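PDB 1OBQ: crustacyanin-C1 subunit from Homarus gammarus, which binds the carotenoid astaxanthin, the pigment behind the blue colour of the lobster carapace, and assembles with related subunits into oligomeric crustacyanins. Local coordinates for residues A[90-95]-A[102-107]. Sequence-based numbering, arbitrary orientation.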
loop_
_atom_site.group_PDB
_atom_site.type_symbol
_atom_site.label_atom_id
_atom_site.label_comp_id
_atom_site.label_asym_id
_atom_site.label_seq_id
_atom_site.Cartn_x
_atom_site.Cartn_y
_atom_site.Cartn_z
ATOM N N GLU A 90 8.347 -13.115 -0.166
ATOM C CA GLU A 90 9.468 -12.348 0.354
ATOM C C GLU A 90 9.410 -12.510 1.911
ATOM O O GLU A 90 8.324 -12.790 2.466
ATOM C CB GLU A 90 9.418 -10.836 -0.024
ATOM C CG GLU A 90 9.124 -10.518 -1.500
ATOM C CD GLU A 90 8.887 -8.986 -1.724
ATOM O OE1 GLU A 90 9.853 -8.213 -1.410
ATOM O OE2 GLU A 90 7.738 -8.507 -2.171
ATOM N N PRO A 91 10.572 -12.572 2.544
ATOM C CA PRO A 91 10.714 -12.763 4.001
ATOM C C PRO A 91 10.290 -11.522 4.806
ATOM O O PRO A 91 11.044 -10.925 5.563
ATOM C CB PRO A 91 12.212 -12.965 4.182
ATOM C CG PRO A 91 12.835 -12.220 2.975
ATOM C CD PRO A 91 11.863 -12.430 1.840
ATOM N N HIS A 92 9.074 -11.100 4.571
ATOM C CA HIS A 92 8.439 -10.031 5.397
ATOM C C HIS A 92 6.949 -10.169 5.394
ATOM O O HIS A 92 6.381 -10.951 4.673
ATOM C CB HIS A 92 8.879 -8.604 5.056
ATOM C CG HIS A 92 8.609 -8.175 3.641
ATOM N ND1 HIS A 92 7.392 -7.693 3.201
ATOM C CD2 HIS A 92 9.435 -8.141 2.566
ATOM C CE1 HIS A 92 7.488 -7.360 1.910
ATOM N NE2 HIS A 92 8.728 -7.623 1.508
ATOM N N LEU A 93 6.298 -9.373 6.218
ATOM C CA LEU A 93 4.866 -9.480 6.436
ATOM C C LEU A 93 4.212 -8.315 5.727
ATOM O O LEU A 93 4.820 -7.321 5.455
ATOM C CB LEU A 93 4.566 -9.399 7.951
ATOM C CG LEU A 93 5.056 -10.532 8.852
ATOM C CD1 LEU A 93 5.078 -10.025 10.356
ATOM C CD2 LEU A 93 4.223 -11.746 8.589
ATOM N N SER A 94 2.943 -8.454 5.406
ATOM C CA SER A 94 2.199 -7.338 4.939
ATOM C C SER A 94 1.293 -6.911 6.078
ATOM O O SER A 94 0.613 -7.753 6.650
ATOM C CB SER A 94 1.312 -7.791 3.753
ATOM O OG SER A 94 2.088 -8.131 2.621
ATOM N N ILE A 95 1.247 -5.627 6.389
ATOM C CA ILE A 95 0.255 -5.156 7.319
ATOM C C ILE A 95 -0.841 -4.499 6.429
ATOM O O ILE A 95 -0.505 -3.688 5.531
ATOM C CB ILE A 95 0.936 -4.168 8.285
ATOM C CG1 ILE A 95 -0.070 -3.620 9.297
ATOM C CG2 ILE A 95 1.563 -2.936 7.599
ATOM C CD1 ILE A 95 -0.675 -4.639 9.980
ATOM N N ALA A 102 -2.166 -2.053 1.944
ATOM C CA ALA A 102 -1.201 -2.892 2.653
ATOM C C ALA A 102 0.230 -2.503 2.348
ATOM O O ALA A 102 0.540 -2.121 1.200
ATOM C CB ALA A 102 -1.414 -4.348 2.329
ATOM N N ALA A 103 1.123 -2.630 3.370
ATOM C CA ALA A 103 2.499 -2.247 3.251
ATOM C C ALA A 103 3.408 -3.316 3.931
ATOM O O ALA A 103 2.942 -4.057 4.778
ATOM C CB ALA A 103 2.716 -0.886 3.845
ATOM N N PRO A 104 4.629 -3.412 3.475
ATOM C CA PRO A 104 5.573 -4.363 4.015
ATOM C C PRO A 104 5.888 -3.912 5.436
ATOM O O PRO A 104 5.870 -2.733 5.769
ATOM C CB PRO A 104 6.790 -4.260 3.118
ATOM C CG PRO A 104 6.632 -3.057 2.320
ATOM C CD PRO A 104 5.236 -2.577 2.426
ATOM N N LEU A 105 6.105 -4.866 6.294
ATOM C CA LEU A 105 6.430 -4.522 7.686
ATOM C C LEU A 105 7.511 -5.471 8.162
ATOM O O LEU A 105 7.373 -6.724 7.988
ATOM C CB LEU A 105 5.185 -4.741 8.489
ATOM C CG LEU A 105 5.027 -4.102 9.846
ATOM C CD1 LEU A 105 5.633 -4.980 10.675
ATOM C CD2 LEU A 105 5.545 -2.737 9.902
ATOM N N VAL A 106 8.593 -4.920 8.692
ATOM C CA VAL A 106 9.621 -5.746 9.251
ATOM C C VAL A 106 9.676 -5.524 10.755
ATOM O O VAL A 106 9.480 -4.374 11.226
ATOM C CB VAL A 106 10.944 -5.297 8.678
ATOM C CG1 VAL A 106 12.083 -5.936 9.402
ATOM C CG2 VAL A 106 10.960 -5.670 7.162
ATOM N N ILE A 107 9.856 -6.591 11.496
ATOM C CA ILE A 107 10.110 -6.400 12.938
ATOM C C ILE A 107 11.605 -6.367 13.109
ATOM O O ILE A 107 12.219 -7.433 12.970
ATOM C CB ILE A 107 9.482 -7.531 13.667
ATOM C CG1 ILE A 107 7.982 -7.545 13.376
ATOM C CG2 ILE A 107 9.770 -7.452 15.178
ATOM C CD1 ILE A 107 7.390 -8.910 13.816
#
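Strands 93-97 and 102-110 form a beta hairpin in the antiparallel barrel of this lipocalin, and within it Leu93 and Ile95 pair with Leu105 and Ala103. At the Ile95-Ala103 hydrogen-bonded pair, Ile95 N gives a bond of 2.8 Å to Ala103 O, and the reverse bond, from Ala103 N to Ile95 O, measures 2.9 Å. The next such pair is less even: Leu105 N reaches Leu93 O at 2.9 Å, while the return bond from Leu93 N to Leu105 O is weak at 3.4 Å. Between them Ser94 faces Pro104 in a non-hydrogen-bonded pair, so the missing N-H of the proline costs no bond to strand 93-97.

Along both strands of this up-and-down meander the side chains alternate between the two faces of the sheet. Leu93, Ile95, Ala103 and Leu105 share one face, where Ile95 CG2 meets Leu105 CB at 4.1 Å; with CG1 anti to the backbone N (chi1 180°), CG2 falls between N and the carbonyl carbon and comes to 3.3 Å from Ala103 O. Leu83 of strand 76-85 packs against both Leu93 and Ile95. The other face carries Ser94 and Pro104, and the His92 imidazole lies alongside the proline, its CE1 3.4 Å from Pro104 CB. Chi1 of 59° sets CG of His92 between the backbone N and the carbonyl carbon, which turns the ring toward Pro104, with ND1 directed to Leu93 O in a weak bond. Replacing His92 with an alanine would probably open a gap against Pro104 CB and leave Leu93 O without this weak second donor. Ser120 OG of the next strand, 115-123, bonds to Pro104 O; at the subunit interface Ala102 packs on Ala102 of the second subunit.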